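Local coordinates for pyocin-S2 immunity protein (Pseudomonas aeruginosa, PDB 4QKO) that binds the nuclease domain of the bacteriocin pyocin S2 and thereby probably protects the producing bacterium from it, at residues 37-41 and 52-56. Sequence-based numbering, arbitrary orientation.
Sequences AVLEF and DLLYY
Val38 and Phe41, one turn apart on helix 31-45, meet Leu53, Leu54 and Tyr55 of the short helix 52-55 in a buried apolar contact of the four-helix colicin immunity fold. The closest CA atoms, those of Val38 and Leu54, are 9.0 Å apart, so side chains fill the gap between the helices. The chi1 of Phe41, 172°, sets CG opposite the backbone N, and the outer ring atoms CE2 and CZ meet both leucines. Leu54 lies over one ring face, its CG 3.9 Å from Phe41 CE2, and the two side chains run past each other in opposite directions. The side chain of Leu53 runs roughly perpendicular to that of Phe41 and brings CD1 to 3.8 Å from Phe41 CZ. At the other end of the contact, Val38 CG2 stands 4.3 Å from Leu54 CD1 and 4.0 Å from Tyr55 OH. Within segment 52-56, Leu54 CB lies 3.6 Å above the centre of the Tyr55 ring. Ile20 of helix 10-21 touches Val38, Leu54 and Tyr55. Cohesion between the segments therefore rests on dispersion and hydrophobic contact among buried side chains, without directional bonds, beside the surface where the Tyr55 ring meets Tyr85 of the pyocin S2 chain with nearly parallel planes.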
loop_
_atom_site.group_PDB
_atom_site.type_symbol
_atom_site.label_atom_id
_atom_site.label_comp_id
_atom_site.label_asym_id
_atom_site.label_seq_id
_atom_site.Cartn_x
_atom_site.Cartn_y
_atom_site.Cartn_z
ATOM N N ALA A 37 1.951 -12.011 4.244
ATOM C CA ALA A 37 0.642 -12.616 4.025
ATOM C C ALA A 37 0.067 -12.231 2.633
ATOM O O ALA A 37 -0.499 -13.057 1.960
ATOM C CB ALA A 37 -0.280 -12.151 5.093
ATOM N N VAL A 38 0.217 -10.976 2.210
ATOM C CA VAL A 38 -0.159 -10.568 0.865
ATOM C C VAL A 38 0.595 -11.408 -0.209
ATOM O O VAL A 38 -0.028 -11.896 -1.143
ATOM C CB VAL A 38 0.029 -9.097 0.643
ATOM C CG1 VAL A 38 -0.204 -8.743 -0.836
ATOM C CG2 VAL A 38 -0.986 -8.329 1.454
ATOM N N LEU A 39 1.892 -11.601 -0.037
ATOM C CA LEU A 39 2.716 -12.444 -0.965
ATOM C C LEU A 39 2.267 -13.859 -0.913
ATOM O O LEU A 39 2.086 -14.479 -1.958
ATOM C CB LEU A 39 4.199 -12.311 -0.645
ATOM C CG LEU A 39 4.816 -10.913 -0.949
ATOM C CD1 LEU A 39 6.246 -10.784 -0.412
ATOM C CD2 LEU A 39 4.815 -10.551 -2.445
ATOM N N GLU A 40 1.941 -14.361 0.274
ATOM C CA GLU A 40 1.328 -15.683 0.406
ATOM C C GLU A 40 -0.040 -15.801 -0.330
ATOM O O GLU A 40 -0.275 -16.807 -0.991
ATOM C CB GLU A 40 1.178 -16.106 1.871
ATOM C CG GLU A 40 2.495 -16.531 2.488
ATOM C CD GLU A 40 2.478 -16.904 4.000
ATOM O OE1 GLU A 40 1.611 -17.714 4.433
ATOM O OE2 GLU A 40 3.412 -16.465 4.734
ATOM N N PHE A 41 -0.915 -14.795 -0.179
ATOM C CA PHE A 41 -2.182 -14.735 -0.894
ATOM C C PHE A 41 -1.955 -14.858 -2.391
ATOM O O PHE A 41 -2.649 -15.640 -3.051
ATOM C CB PHE A 41 -2.907 -13.431 -0.542
ATOM C CG PHE A 41 -4.114 -13.135 -1.336
ATOM C CD1 PHE A 41 -5.356 -13.669 -0.990
ATOM C CD2 PHE A 41 -4.052 -12.291 -2.430
ATOM C CE1 PHE A 41 -6.499 -13.357 -1.729
ATOM C CE2 PHE A 41 -5.207 -11.981 -3.170
ATOM C CZ PHE A 41 -6.429 -12.512 -2.839
ATOM N N ASP A 52 -4.207 -6.984 -6.572
ATOM C CA ASP A 52 -5.204 -6.037 -7.008
ATOM C C ASP A 52 -6.575 -6.547 -6.607
ATOM O O ASP A 52 -7.446 -5.751 -6.481
ATOM C CB ASP A 52 -5.260 -5.742 -8.502
ATOM C CG ASP A 52 -4.036 -5.028 -9.031
ATOM O OD1 ASP A 52 -3.173 -4.611 -8.248
ATOM O OD2 ASP A 52 -3.939 -4.863 -10.317
ATOM N N LEU A 53 -6.750 -7.862 -6.373
ATOM C CA LEU A 53 -8.020 -8.436 -5.887
ATOM C C LEU A 53 -8.398 -7.769 -4.574
ATOM O O LEU A 53 -9.548 -7.542 -4.347
ATOM C CB LEU A 53 -7.872 -9.925 -5.647
ATOM C CG LEU A 53 -7.690 -10.796 -6.883
ATOM C CD1 LEU A 53 -7.596 -12.236 -6.477
ATOM C CD2 LEU A 53 -8.873 -10.656 -7.822
ATOM N N LEU A 54 -7.375 -7.490 -3.753
ATOM C CA LEU A 54 -7.633 -6.872 -2.481
ATOM C C LEU A 54 -7.779 -5.375 -2.530
ATOM O O LEU A 54 -8.619 -4.815 -1.854
ATOM C CB LEU A 54 -6.446 -7.181 -1.559
ATOM C CG LEU A 54 -6.082 -8.639 -1.255
ATOM C CD1 LEU A 54 -4.756 -8.687 -0.601
ATOM C CD2 LEU A 54 -7.096 -9.242 -0.320
ATOM N N TYR A 55 -6.909 -4.698 -3.273
ATOM C CA TYR A 55 -6.773 -3.244 -3.238
ATOM C C TYR A 55 -7.284 -2.443 -4.413
ATOM O O TYR A 55 -7.563 -1.256 -4.277
ATOM C CB TYR A 55 -5.342 -2.859 -2.925
ATOM C CG TYR A 55 -4.893 -3.514 -1.624
ATOM C CD1 TYR A 55 -5.522 -3.226 -0.430
ATOM C CD2 TYR A 55 -3.962 -4.501 -1.618
ATOM C CE1 TYR A 55 -5.148 -3.868 0.762
ATOM C CE2 TYR A 55 -3.539 -5.110 -0.433
ATOM C CZ TYR A 55 -4.158 -4.811 0.742
ATOM O OH TYR A 55 -3.842 -5.495 1.894
ATOM N N TYR A 56 -7.410 -3.070 -5.562
ATOM C CA TYR A 56 -7.826 -2.390 -6.740
ATOM C C TYR A 56 -8.828 -3.289 -7.461
ATOM O O TYR A 56 -8.601 -3.744 -8.634
ATOM C CB TYR A 56 -6.620 -2.057 -7.656
ATOM C CG TYR A 56 -5.612 -1.200 -6.971
ATOM C CD1 TYR A 56 -5.734 0.160 -6.983
ATOM C CD2 TYR A 56 -4.554 -1.789 -6.304
ATOM C CE1 TYR A 56 -4.782 0.968 -6.332
ATOM C CE2 TYR A 56 -3.597 -1.035 -5.656
ATOM C CZ TYR A 56 -3.762 0.363 -5.651
ATOM O OH TYR A 56 -2.873 1.151 -4.994
#